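PDB 3FDH: SusD homolog from Bacteroides thetaiotaomicron VPI-5482, which probably binds glycans for uptake at the outer membrane, as in other members of the SusD/RagB family. Local coordinates for residues A[23-28]-A[106-111]; A[171-176]-A[193-198]; A[276-281]-A[366-371]; A[292-297]-A[374-379]. One frame throughout, in Å; residues are numbered along the deposited sequence.

Contact 1: A[23-28]-A[106-111]; sequences FILADV and DVTRGM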
loop_
_atom_site.group_PDB
_atom_site.type_symbol
_atom_site.label_atom_id
_atom_site.label_comp_id
_atom_site.label_asym_id
_atom_site.label_seq_id
_atom_site.Cartn_x
_atom_site.Cartn_y
_atom_site.Cartn_z
ATOM N N PHE A 23 -14.023 -20.128 -7.502
ATOM C CA PHE A 23 -12.673 -20.451 -7.972
ATOM C C PHE A 23 -12.016 -19.216 -8.595
ATOM O O PHE A 23 -10.791 -18.991 -8.509
ATOM C CB PHE A 23 -12.704 -21.643 -8.932
ATOM C CG PHE A 23 -13.272 -22.894 -8.301
ATOM C CD1 PHE A 23 -12.748 -23.367 -7.111
ATOM C CD2 PHE A 23 -14.357 -23.567 -8.870
ATOM C CE1 PHE A 23 -13.286 -24.515 -6.517
ATOM C CE2 PHE A 23 -14.868 -24.697 -8.286
ATOM C CZ PHE A 23 -14.345 -25.164 -7.113
ATOM N N ILE A 24 -12.843 -18.388 -9.204
ATOM C CA ILE A 24 -12.325 -17.168 -9.813
ATOM C C ILE A 24 -11.899 -16.238 -8.673
ATOM O O ILE A 24 -10.850 -15.579 -8.723
ATOM C CB ILE A 24 -13.356 -16.454 -10.722
ATOM C CG1 ILE A 24 -13.878 -17.393 -11.820
ATOM C CG2 ILE A 24 -12.720 -15.210 -11.358
ATOM C CD1 ILE A 24 -15.050 -16.824 -12.625
ATOM N N LEU A 25 -12.704 -16.223 -7.621
ATOM C CA LEU A 25 -12.441 -15.316 -6.499
ATOM C C LEU A 25 -11.116 -15.651 -5.852
ATOM O O LEU A 25 -10.387 -14.781 -5.385
ATOM C CB LEU A 25 -13.559 -15.385 -5.455
ATOM C CG LEU A 25 -13.484 -14.406 -4.296
ATOM C CD1 LEU A 25 -13.673 -12.948 -4.880
ATOM C CD2 LEU A 25 -14.478 -14.763 -3.181
ATOM N N ALA A 26 -10.814 -16.930 -5.791
ATOM C CA ALA A 26 -9.552 -17.374 -5.140
ATOM C C ALA A 26 -8.399 -16.696 -5.869
ATOM O O ALA A 26 -7.446 -16.175 -5.272
ATOM C CB ALA A 26 -9.397 -18.902 -5.207
ATOM N N ASP A 27 -8.541 -16.658 -7.182
ATOM C CA ASP A 27 -7.505 -16.085 -8.045
ATOM C C ASP A 27 -7.459 -14.574 -7.936
ATOM O O ASP A 27 -6.394 -13.964 -7.930
ATOM C CB ASP A 27 -7.755 -16.446 -9.507
ATOM C CG ASP A 27 -6.599 -16.072 -10.395
ATOM O OD1 ASP A 27 -5.612 -16.847 -10.478
ATOM O OD2 ASP A 27 -6.691 -15.015 -11.047
ATOM N N VAL A 28 -8.634 -13.967 -7.850
ATOM C CA VAL A 28 -8.754 -12.504 -7.781
ATOM C C VAL A 28 -8.107 -12.004 -6.488
ATOM O O VAL A 28 -7.365 -11.033 -6.465
ATOM C CB VAL A 28 -10.266 -12.051 -7.932
ATOM C CG1 VAL A 28 -10.518 -10.636 -7.432
ATOM C CG2 VAL A 28 -10.764 -12.247 -9.402
ATOM N N ASP A 106 -24.723 -14.414 -3.448
ATOM C CA ASP A 106 -24.693 -12.958 -3.209
ATOM C C ASP A 106 -23.531 -12.522 -2.365
ATOM O O ASP A 106 -22.974 -11.441 -2.584
ATOM C CB ASP A 106 -26.016 -12.480 -2.574
ATOM C CG ASP A 106 -27.190 -12.633 -3.514
ATOM O OD1 ASP A 106 -27.060 -12.253 -4.695
ATOM O OD2 ASP A 106 -28.250 -13.119 -3.068
ATOM N N VAL A 107 -23.136 -13.384 -1.435
ATOM C CA VAL A 107 -22.010 -13.083 -0.553
ATOM C C VAL A 107 -20.699 -13.102 -1.354
ATOM O O VAL A 107 -19.886 -12.199 -1.255
ATOM C CB VAL A 107 -21.966 -13.982 0.695
ATOM C CG1 VAL A 107 -20.590 -13.873 1.370
ATOM C CG2 VAL A 107 -23.098 -13.550 1.670
ATOM N N THR A 108 -20.559 -14.107 -2.203
ATOM C CA THR A 108 -19.401 -14.235 -3.088
ATOM C C THR A 108 -19.380 -13.035 -4.016
ATOM O O THR A 108 -18.340 -12.473 -4.329
ATOM C CB THR A 108 -19.471 -15.550 -3.917
ATOM O OG1 THR A 108 -19.276 -16.663 -3.041
ATOM C CG2 THR A 108 -18.402 -15.577 -4.968
ATOM N N ARG A 109 -20.578 -12.610 -4.377
ATOM C CA ARG A 109 -20.743 -11.491 -5.296
ATOM C C ARG A 109 -20.216 -10.214 -4.658
ATOM O O ARG A 109 -19.544 -9.399 -5.289
ATOM C CB ARG A 109 -22.212 -11.316 -5.695
ATOM C CG ARG A 109 -22.402 -10.366 -6.846
ATOM C CD ARG A 109 -23.858 -10.161 -7.181
ATOM N NE ARG A 109 -23.995 -9.764 -8.578
ATOM C CZ ARG A 109 -25.119 -9.333 -9.137
ATOM N NH1 ARG A 109 -26.219 -9.217 -8.427
ATOM N NH2 ARG A 109 -25.139 -9.021 -10.419
ATOM N N GLY A 110 -20.543 -10.076 -3.383
ATOM C CA GLY A 110 -20.139 -8.920 -2.614
ATOM C C GLY A 110 -18.638 -8.885 -2.447
ATOM O O GLY A 110 -17.999 -7.837 -2.532
HETATM N N MSE A 111 -18.065 -10.047 -2.206
HETATM C CA MSE A 111 -16.608 -10.102 -2.038
HETATM C C MSE A 111 -15.937 -9.622 -3.333
HETATM O O MSE A 111 -14.930 -8.885 -3.313
HETATM C CB MSE A 111 -16.143 -11.519 -1.698
HETATM C CG MSE A 111 -16.729 -12.067 -0.416
HETATM SE SE MSE A 111 -16.306 -13.930 -0.139
HETATM C CE MSE A 111 -17.218 -14.203 1.538
#

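Contact 2: A[171-176]-A[193-198]; sequences NLQKED and KWLKFA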
loop_
_atom_site.group_PDB
_atom_site.type_symbol
_atom_site.label_atom_id
_atom_site.label_comp_id
_atom_site.label_asym_id
_atom_site.label_seq_id
_atom_site.Cartn_x
_atom_site.Cartn_y
_atom_site.Cartn_z
ATOM N N ASN A 171 -24.849 -6.772 -0.568
ATOM C CA ASN A 171 -24.768 -8.180 -0.928
ATOM C C ASN A 171 -24.132 -9.043 0.156
ATOM O O ASN A 171 -24.501 -10.192 0.353
ATOM C CB ASN A 171 -24.049 -8.373 -2.275
ATOM C CG ASN A 171 -24.936 -8.072 -3.434
ATOM O OD1 ASN A 171 -26.132 -8.380 -3.389
ATOM N ND2 ASN A 171 -24.378 -7.483 -4.493
ATOM N N LEU A 172 -23.193 -8.459 0.869
ATOM C CA LEU A 172 -22.431 -9.199 1.883
ATOM C C LEU A 172 -23.312 -9.578 3.048
ATOM O O LEU A 172 -22.943 -10.419 3.870
ATOM C CB LEU A 172 -21.233 -8.402 2.399
ATOM C CG LEU A 172 -19.981 -8.267 1.516
ATOM C CD1 LEU A 172 -19.027 -7.157 2.038
ATOM C CD2 LEU A 172 -19.233 -9.638 1.371
ATOM N N GLN A 173 -24.494 -8.983 3.088
ATOM C CA GLN A 173 -25.423 -9.227 4.191
ATOM C C GLN A 173 -26.451 -10.248 3.834
ATOM O O GLN A 173 -27.361 -10.504 4.602
ATOM C CB GLN A 173 -26.099 -7.943 4.632
ATOM C CG GLN A 173 -25.090 -6.918 5.141
ATOM C CD GLN A 173 -25.719 -5.639 5.612
ATOM O OE1 GLN A 173 -26.358 -5.600 6.657
ATOM N NE2 GLN A 173 -25.509 -4.569 4.861
ATOM N N LYS A 174 -26.279 -10.838 2.665
ATOM C CA LYS A 174 -27.202 -11.876 2.178
ATOM C C LYS A 174 -26.609 -13.253 2.346
ATOM O O LYS A 174 -25.982 -13.536 3.357
ATOM C CB LYS A 174 -27.568 -11.634 0.722
ATOM C CG LYS A 174 -28.142 -10.225 0.492
ATOM C CD LYS A 174 -28.465 -9.978 -0.953
ATOM C CE LYS A 174 -28.902 -8.543 -1.185
ATOM N NZ LYS A 174 -28.850 -8.122 -2.614
ATOM N N GLU A 175 -26.779 -14.087 1.331
ATOM C CA GLU A 175 -26.266 -15.465 1.365
ATOM C C GLU A 175 -25.599 -15.971 0.106
ATOM O O GLU A 175 -25.658 -15.385 -0.964
ATOM C CB GLU A 175 -27.407 -16.428 1.582
ATOM C CG GLU A 175 -28.438 -15.959 2.558
ATOM C CD GLU A 175 -28.245 -16.501 3.944
ATOM O OE1 GLU A 175 -27.153 -16.292 4.529
ATOM O OE2 GLU A 175 -29.224 -17.125 4.441
ATOM N N ASP A 176 -24.997 -17.135 0.298
ATOM C CA ASP A 176 -24.391 -17.934 -0.761
ATOM C C ASP A 176 -25.057 -19.294 -0.842
ATOM O O ASP A 176 -25.572 -19.821 0.140
ATOM C CB ASP A 176 -22.901 -18.186 -0.514
ATOM C CG ASP A 176 -22.002 -17.141 -1.130
ATOM O OD1 ASP A 176 -22.468 -16.207 -1.812
ATOM O OD2 ASP A 176 -20.797 -17.286 -0.950
ATOM N N LYS A 193 -16.633 -9.709 8.333
ATOM C CA LYS A 193 -15.274 -9.174 8.214
ATOM C C LYS A 193 -15.116 -8.489 6.860
ATOM O O LYS A 193 -14.505 -7.434 6.744
ATOM C CB LYS A 193 -14.224 -10.257 8.444
ATOM C CG LYS A 193 -14.182 -10.679 9.895
ATOM C CD LYS A 193 -12.965 -11.490 10.211
ATOM C CE LYS A 193 -12.815 -11.649 11.708
ATOM N NZ LYS A 193 -11.553 -12.296 12.057
ATOM N N TRP A 194 -15.714 -9.063 5.830
ATOM C CA TRP A 194 -15.681 -8.390 4.533
ATOM C C TRP A 194 -16.408 -7.057 4.620
ATOM O O TRP A 194 -16.004 -6.059 4.026
ATOM C CB TRP A 194 -16.282 -9.225 3.399
ATOM C CG TRP A 194 -15.327 -10.224 2.810
ATOM C CD1 TRP A 194 -15.113 -11.507 3.234
ATOM C CD2 TRP A 194 -14.464 -10.025 1.692
ATOM N NE1 TRP A 194 -14.162 -12.120 2.440
ATOM C CE2 TRP A 194 -13.766 -11.236 1.478
ATOM C CE3 TRP A 194 -14.252 -8.959 0.810
ATOM C CZ2 TRP A 194 -12.865 -11.399 0.461
ATOM C CZ3 TRP A 194 -13.340 -9.124 -0.204
ATOM C CH2 TRP A 194 -12.654 -10.333 -0.372
ATOM N N LEU A 195 -17.479 -7.047 5.388
ATOM C CA LEU A 195 -18.312 -5.853 5.516
ATOM C C LEU A 195 -17.461 -4.772 6.193
ATOM O O LEU A 195 -17.444 -3.605 5.795
ATOM C CB LEU A 195 -19.602 -6.186 6.295
ATOM C CG LEU A 195 -20.728 -5.162 6.298
ATOM C CD1 LEU A 195 -21.253 -4.923 4.890
ATOM C CD2 LEU A 195 -21.827 -5.729 7.182
ATOM N N LYS A 196 -16.710 -5.190 7.203
ATOM C CA LYS A 196 -15.794 -4.253 7.905
ATOM C C LYS A 196 -14.733 -3.701 6.960
ATOM O O LYS A 196 -14.372 -2.522 7.005
ATOM C CB LYS A 196 -15.121 -4.918 9.092
ATOM C CG LYS A 196 -16.024 -5.145 10.239
ATOM C CD LYS A 196 -15.285 -5.785 11.376
ATOM C CE LYS A 196 -16.156 -5.908 12.585
ATOM N NZ LYS A 196 -15.488 -6.777 13.595
ATOM N N PHE A 197 -14.231 -4.592 6.119
ATOM C CA PHE A 197 -13.221 -4.265 5.102
ATOM C C PHE A 197 -13.838 -3.251 4.126
ATOM O O PHE A 197 -13.236 -2.218 3.799
ATOM C CB PHE A 197 -12.732 -5.562 4.411
ATOM C CG PHE A 197 -11.713 -5.377 3.309
ATOM C CD1 PHE A 197 -10.803 -4.308 3.305
ATOM C CD2 PHE A 197 -11.600 -6.348 2.315
ATOM C CE1 PHE A 197 -9.856 -4.167 2.258
ATOM C CE2 PHE A 197 -10.654 -6.230 1.298
ATOM C CZ PHE A 197 -9.762 -5.159 1.302
ATOM N N ALA A 198 -15.069 -3.501 3.697
ATOM C CA ALA A 198 -15.729 -2.552 2.747
ATOM C C ALA A 198 -15.834 -1.137 3.357
ATOM O O ALA A 198 -15.594 -0.139 2.701
ATOM C CB ALA A 198 -17.122 -3.055 2.339
#

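Contact 3: A[276-281]-A[366-371]; sequences DPRANR and LNAENS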
loop_
_atom_site.group_PDB
_atom_site.type_symbol
_atom_site.label_atom_id
_atom_site.label_comp_id
_atom_site.label_asym_id
_atom_site.label_seq_id
_atom_site.Cartn_x
_atom_site.Cartn_y
_atom_site.Cartn_z
ATOM N N ASP A 276 12.820 6.053 17.448
ATOM C CA ASP A 276 11.781 5.057 17.174
ATOM C C ASP A 276 12.366 3.647 17.480
ATOM O O ASP A 276 13.526 3.369 17.203
ATOM C CB ASP A 276 11.284 5.249 15.730
ATOM C CG ASP A 276 10.214 4.255 15.310
ATOM O OD1 ASP A 276 10.495 3.037 15.264
ATOM O OD2 ASP A 276 9.095 4.717 14.984
ATOM N N PRO A 277 11.600 2.773 18.141
ATOM C CA PRO A 277 12.118 1.431 18.433
ATOM C C PRO A 277 12.731 0.683 17.237
ATOM O O PRO A 277 13.622 -0.136 17.396
ATOM C CB PRO A 277 10.880 0.669 18.886
ATOM C CG PRO A 277 9.877 1.722 19.274
ATOM C CD PRO A 277 10.190 2.947 18.527
ATOM N N ARG A 278 12.224 0.954 16.047
ATOM C CA ARG A 278 12.674 0.267 14.835
ATOM C C ARG A 278 14.063 0.731 14.379
ATOM O O ARG A 278 14.731 0.076 13.590
ATOM C CB ARG A 278 11.671 0.483 13.693
ATOM C CG ARG A 278 10.326 -0.202 13.956
ATOM C CD ARG A 278 9.254 0.318 12.968
ATOM N NE ARG A 278 8.734 1.615 13.417
ATOM C CZ ARG A 278 7.449 1.938 13.568
ATOM N NH1 ARG A 278 6.476 1.127 13.163
ATOM N NH2 ARG A 278 7.142 3.124 14.069
ATOM N N ALA A 279 14.488 1.870 14.897
ATOM C CA ALA A 279 15.823 2.413 14.597
ATOM C C ALA A 279 16.940 1.419 14.956
ATOM O O ALA A 279 17.977 1.348 14.289
ATOM C CB ALA A 279 16.072 3.758 15.332
ATOM N N ASN A 280 16.728 0.677 16.033
ATOM C CA ASN A 280 17.736 -0.201 16.537
ATOM C C ASN A 280 17.454 -1.643 16.244
ATOM O O ASN A 280 18.151 -2.527 16.698
ATOM C CB ASN A 280 17.772 -0.071 18.044
ATOM C CG ASN A 280 19.038 -0.610 18.624
ATOM O OD1 ASN A 280 20.114 -0.487 18.017
ATOM N ND2 ASN A 280 18.938 -1.228 19.792
ATOM N N ARG A 281 16.443 -1.875 15.440
ATOM C CA ARG A 281 15.984 -3.229 15.276
ATOM C C ARG A 281 15.636 -3.717 13.884
ATOM O O ARG A 281 15.709 -4.915 13.623
ATOM C CB ARG A 281 14.801 -3.395 16.230
ATOM C CG ARG A 281 14.284 -4.741 16.304
ATOM C CD ARG A 281 13.475 -4.958 17.546
ATOM N NE ARG A 281 12.847 -6.278 17.480
ATOM C CZ ARG A 281 13.472 -7.431 17.706
ATOM N NH1 ARG A 281 14.749 -7.437 18.010
ATOM N NH2 ARG A 281 12.827 -8.571 17.584
ATOM N N LEU A 366 3.603 -3.178 16.256
ATOM C CA LEU A 366 3.418 -4.633 16.505
ATOM C C LEU A 366 3.465 -5.374 15.158
ATOM O O LEU A 366 3.981 -6.486 15.064
ATOM C CB LEU A 366 2.138 -4.934 17.311
ATOM C CG LEU A 366 2.130 -4.450 18.748
ATOM C CD1 LEU A 366 0.861 -4.919 19.497
ATOM C CD2 LEU A 366 3.358 -4.984 19.444
ATOM N N ASN A 367 3.037 -4.698 14.097
ATOM C CA ASN A 367 3.039 -5.311 12.770
ATOM C C ASN A 367 4.487 -5.366 12.275
ATOM O O ASN A 367 4.906 -6.302 11.620
ATOM C CB ASN A 367 2.177 -4.513 11.794
ATOM C CG ASN A 367 2.231 -5.047 10.392
ATOM O OD1 ASN A 367 1.855 -6.195 10.129
ATOM N ND2 ASN A 367 2.731 -4.213 9.470
ATOM N N ALA A 368 5.223 -4.315 12.611
ATOM C CA ALA A 368 6.636 -4.207 12.260
ATOM C C ALA A 368 7.420 -5.312 12.930
ATOM O O ALA A 368 8.250 -5.984 12.328
ATOM C CB ALA A 368 7.186 -2.844 12.699
ATOM N N GLU A 369 7.127 -5.508 14.211
ATOM C CA GLU A 369 7.781 -6.533 14.980
ATOM C C GLU A 369 7.433 -7.911 14.431
ATOM O O GLU A 369 8.269 -8.800 14.401
ATOM C CB GLU A 369 7.377 -6.455 16.446
ATOM C CG GLU A 369 7.960 -7.578 17.302
ATOM C CD GLU A 369 9.497 -7.572 17.352
ATOM O OE1 GLU A 369 10.104 -6.533 17.692
ATOM O OE2 GLU A 369 10.101 -8.618 17.076
ATOM N N ASN A 370 6.196 -8.073 13.991
ATOM C CA ASN A 370 5.790 -9.347 13.405
ATOM C C ASN A 370 6.698 -9.658 12.226
ATOM O O ASN A 370 7.257 -10.749 12.117
ATOM C CB ASN A 370 4.331 -9.321 12.947
ATOM C CG ASN A 370 3.805 -10.706 12.569
ATOM O OD1 ASN A 370 3.832 -11.645 13.374
ATOM N ND2 ASN A 370 3.328 -10.835 11.342
ATOM N N SER A 371 6.855 -8.694 11.328
ATOM C CA SER A 371 7.688 -8.932 10.168
ATOM C C SER A 371 9.163 -9.062 10.443
ATOM O O SER A 371 9.873 -9.861 9.813
ATOM C CB SER A 371 7.481 -7.809 9.157
ATOM O OG SER A 371 6.128 -7.823 8.797
#

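Contact 4: A[292-297]-A[374-379]; sequences RSQVAA and IAIKEL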
loop_
_atom_site.group_PDB
_atom_site.type_symbol
_atom_site.label_atom_id
_atom_site.label_comp_id
_atom_site.label_asym_id
_atom_site.label_seq_id
_atom_site.Cartn_x
_atom_site.Cartn_y
_atom_site.Cartn_z
ATOM N N ARG A 292 25.290 -11.336 8.192
ATOM C CA ARG A 292 24.794 -9.979 8.282
ATOM C C ARG A 292 24.657 -9.779 9.771
ATOM O O ARG A 292 24.560 -10.751 10.535
ATOM C CB ARG A 292 23.408 -9.777 7.662
ATOM C CG ARG A 292 23.283 -10.100 6.203
ATOM C CD ARG A 292 21.914 -9.689 5.735
ATOM N NE ARG A 292 21.668 -10.023 4.350
ATOM C CZ ARG A 292 21.928 -9.191 3.365
ATOM N NH1 ARG A 292 22.421 -8.004 3.654
ATOM N NH2 ARG A 292 21.672 -9.528 2.113
ATOM N N SER A 293 24.674 -8.519 10.172
ATOM C CA SER A 293 24.476 -8.158 11.562
ATOM C C SER A 293 23.338 -7.178 11.698
ATOM O O SER A 293 23.166 -6.306 10.865
ATOM C CB SER A 293 25.735 -7.523 12.132
ATOM O OG SER A 293 26.809 -8.434 12.081
ATOM N N GLN A 294 22.568 -7.345 12.761
ATOM C CA GLN A 294 21.458 -6.436 13.069
ATOM C C GLN A 294 22.093 -5.270 13.816
ATOM O O GLN A 294 22.714 -5.461 14.861
ATOM C CB GLN A 294 20.432 -7.164 13.920
ATOM C CG GLN A 294 19.207 -6.396 14.295
ATOM C CD GLN A 294 18.310 -7.202 15.205
ATOM O OE1 GLN A 294 18.776 -8.076 15.922
ATOM N NE2 GLN A 294 17.009 -6.911 15.181
ATOM N N VAL A 295 21.942 -4.077 13.247
ATOM C CA VAL A 295 22.577 -2.850 13.749
ATOM C C VAL A 295 21.660 -1.628 13.766
ATOM O O VAL A 295 20.608 -1.611 13.158
ATOM C CB VAL A 295 23.868 -2.511 12.927
ATOM C CG1 VAL A 295 24.941 -3.641 13.019
ATOM C CG2 VAL A 295 23.531 -2.223 11.468
ATOM N N ALA A 296 22.064 -0.630 14.547
ATOM C CA ALA A 296 21.326 0.637 14.639
ATOM C C ALA A 296 21.487 1.390 13.335
ATOM O O ALA A 296 22.464 1.208 12.620
ATOM C CB ALA A 296 21.804 1.499 15.823
ATOM N N ALA A 297 20.475 2.188 13.045
ATOM C CA ALA A 297 20.420 2.993 11.829
ATOM C C ALA A 297 21.638 3.915 11.674
ATOM O O ALA A 297 21.992 4.273 10.559
ATOM C CB ALA A 297 19.107 3.799 11.752
ATOM N N ILE A 374 9.815 -12.541 11.823
ATOM C CA ILE A 374 9.721 -13.515 10.722
ATOM C C ILE A 374 11.061 -13.523 9.985
ATOM O O ILE A 374 11.616 -14.575 9.622
ATOM C CB ILE A 374 8.543 -13.182 9.759
ATOM C CG1 ILE A 374 7.201 -13.577 10.426
ATOM C CG2 ILE A 374 8.683 -13.901 8.432
ATOM C CD1 ILE A 374 5.957 -13.028 9.665
ATOM N N ALA A 375 11.582 -12.315 9.776
ATOM C CA ALA A 375 12.822 -12.112 8.995
ATOM C C ALA A 375 14.042 -12.681 9.695
ATOM O O ALA A 375 14.884 -13.307 9.063
ATOM C CB ALA A 375 13.028 -10.647 8.638
ATOM N N ILE A 376 14.104 -12.461 11.003
ATOM C CA ILE A 376 15.183 -12.979 11.847
ATOM C C ILE A 376 15.143 -14.502 11.825
ATOM O O ILE A 376 16.172 -15.158 11.689
ATOM C CB ILE A 376 15.097 -12.412 13.304
ATOM C CG1 ILE A 376 15.422 -10.907 13.285
ATOM C CG2 ILE A 376 16.036 -13.181 14.257
ATOM C CD1 ILE A 376 15.116 -10.184 14.573
ATOM N N LYS A 377 13.946 -15.061 11.917
ATOM C CA LYS A 377 13.814 -16.503 11.934
ATOM C C LYS A 377 14.276 -17.025 10.569
ATOM O O LYS A 377 15.076 -17.931 10.477
ATOM C CB LYS A 377 12.376 -16.950 12.264
ATOM C CG LYS A 377 12.196 -18.464 12.481
ATOM C CD LYS A 377 10.730 -18.859 12.330
ATOM C CE LYS A 377 10.432 -20.327 12.690
ATOM N NZ LYS A 377 10.205 -20.542 14.158
ATOM N N GLU A 378 13.835 -16.387 9.507
ATOM C CA GLU A 378 14.192 -16.829 8.156
ATOM C C GLU A 378 15.704 -16.816 7.905
ATOM O O GLU A 378 16.256 -17.762 7.331
ATOM C CB GLU A 378 13.465 -15.980 7.100
ATOM C CG GLU A 378 13.933 -16.219 5.674
ATOM C CD GLU A 378 13.695 -17.636 5.153
ATOM O OE1 GLU A 378 12.946 -18.441 5.760
ATOM O OE2 GLU A 378 14.308 -17.938 4.106
ATOM N N LEU A 379 16.374 -15.752 8.328
ATOM C CA LEU A 379 17.843 -15.640 8.155
ATOM C C LEU A 379 18.623 -16.657 8.949
ATOM O O LEU A 379 19.671 -17.125 8.525
ATOM C CB LEU A 379 18.366 -14.236 8.482
ATOM C CG LEU A 379 18.196 -13.236 7.339
ATOM C CD1 LEU A 379 18.590 -11.833 7.803
ATOM C CD2 LEU A 379 19.064 -13.672 6.179
#

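Contact 1: A[23-28]-A[106-111]
Leu25 and Met111 meet where helix 21-37 packs against helix 106-127 in the mostly helical SusD-like fold. Met111 is present as selenomethionine, so selenium (SE) stands in the place of the sulfur. The closest touch is made by one methyl branch of the leucine: CD2 of Leu25 lies 3.6 Å from SE of Met111. The same CD2 is 3.9 Å from CB of Met111. One methyl thus rests on both the root of the partner chain and its selenium. Leu25 holds CG anti to the backbone N (chi1 -175°), which carries the branch across to the other helix. The Met111 chain starts toward Leu25 and then leads away. It is extended beyond CG (chi2 172°), and the two side chains cross at about a right angle. Thr108 sits about one turn earlier on its helix and is a looser neighbour, with CG2 4.4 Å from CD2 of Leu25. Its hydroxyl is engaged elsewhere: OG1 is hydrogen-bonded to Asp176 OD2. All three touching residues are buried, and no hydrogen bond joins the two segments. Ile92 of helix 76-95 also packs on Leu25, and Trp194 of helix 191-208 packs on Met111. Side chains of four helices therefore gather here. The second leucine methyl stands a little farther back, with CD1 of Leu25 4.3 Å from CB of Met111.

Contact 2: A[171-176]-A[193-198]
Leu172 reaches across to the backbone and CB of Trp194 and to the start of Leu195. CD2 of Leu172 lies 3.6 Å from CB of Trp194, and CD1 of Leu172 lies 3.7 Å from the backbone N of Leu195. CD1 of Leu172 is also 4.3 Å from CD1 of Leu195, whose CG is anti to the backbone N (chi1 -168°), bringing its branch toward the turn. Leu172 and Trp194 cross at about a right angle, and the indole leads away. Gln173 crosses Leu195 at about a right angle and touches it with its aliphatic part: CG of Gln173 is 4.0 Å from CD2 of Leu195. Its polar end serves the preceding helix, with NE2 bonded to Ile169 O.

Further out, a type I beta turn from Asn171 to Lys174 sets the two touching residues at its corner. It is closed by Lys174 N to Asn171 O at 3.0 Å, and Lys174 NZ bonds to Asn171 OD1. The Trp194 indole is held by NE1 to Asp184 and by an edge-to-face stack with Tyr187. The turn thus joins the end of helix 154-171 to the flank of helix 191-208, consistent with the helix-on-helix packing of a TPR-related fold.

Contact 3: A[276-281]-A[366-371]
A two-pronged salt bridge between Arg281 and Glu369 ties the loop after helix 265-274 to helix 354-379. The guanidinium presents its side, with NE and NH2 each taking one carboxylate oxygen. Arg281 NE bonds to Glu369 OE1 at 2.8 Å and is somewhat bent, at 152°. Arg281 NH2 bonds to Glu369 OE2, also at 2.8 Å, and is nearly straight at 172°. Both oxygens use their syn lone pairs, and the two planes are only 22° apart. The arginine chain runs extended from CG to NE, while Glu369 bends at chi2 to bring its carboxylate round.

A second arginine makes an apolar touch: CD of Arg278 lies 3.8 Å from CB of Ala368. Its guanidinium turns back within the loop and grips Asp276 side-on in a salt bridge: Arg278 NH2 bonds to Asp276 OD2 at 2.7 Å and Arg278 NE to Asp276 OD1. OD1 also accepts from Arg278 N, at its anti lone pair, forming an Asx turn.

Outside partners hold the bridge in place. Glu369 OE1 accepts from Ile391 N, and Arg281 NH1 bonds to Ser388 OG. A leucine in place of Arg281 would probably leave the buried Glu369 carboxylate without its opposite charge and cost Ser388 a partner. The four touching residues are buried, so pairing within the bridge is likely to offset part of the cost of burying both charges.

Contact 4: A[292-297]-A[374-379]
Gln294 and Ile376 make the closer of two contacts between the chain at strand 292-293 and the last turns of helix 354-379. Both are van der Waals contacts. The amide end of the glutamine meets a methyl, with NE2 of Gln294 3.8 Å from CD1 of Ile376. Gln294 places CG anti to the backbone N (chi1 -178°) and runs on in an extended shape that carries the amide over to the helix. The two side chains cross at about a right angle. One turn along the helix, the contact is looser: CD of Arg292 lies 4.5 Å from CD1 of Leu379. Here the aliphatic part of the arginine faces the leucine.

The hydrogen bonds of these side chains lead elsewhere: Gln294 NE2 donates to Arg281 O, Gln294 OE1 accepts from Asn386 N, and the guanidinium of Arg292 spans Thr285 O, through NH1, and Tyr324 OH, through NH2. The two bonds of the glutamine fix the rotation of its amide and satisfy both ends beside the isoleucine methyl. No hydrogen bond joins the two segments directly.

Backbone bonds of Arg292 and Gln294 with Asn384 set strand 292-293 parallel to strand 383-384, which follows soon after helix 354-379. Leu383 of that strand packs on both Arg292 and Ile376, while Phe284 of strand 283-284 touches Arg292, Gln294 and Leu379.

Overall arrangement
The four contacts form two pairs, with centres more than 30 Å apart from one pair to the other. Contacts 1 and 2 adjoin, their centres 11 Å apart, and Asp106 N probably bonds to Glu175 O between them. Contacts 3 and 4 are equally near each other and both use helix 354-379. Their loop segments also meet, probably through a bond between Ala279 O and Ala297 N, and their segments alternate along the chain. Contacts 1 and 3 are buried, yet one is wholly apolar and the other is built on a charge pair. Contacts 2 and 4 are partly buried and rest on van der Waals touches. Contacts 2, 3 and 4 each join a non-helical segment to a helix; only contact 1 is helix to helix.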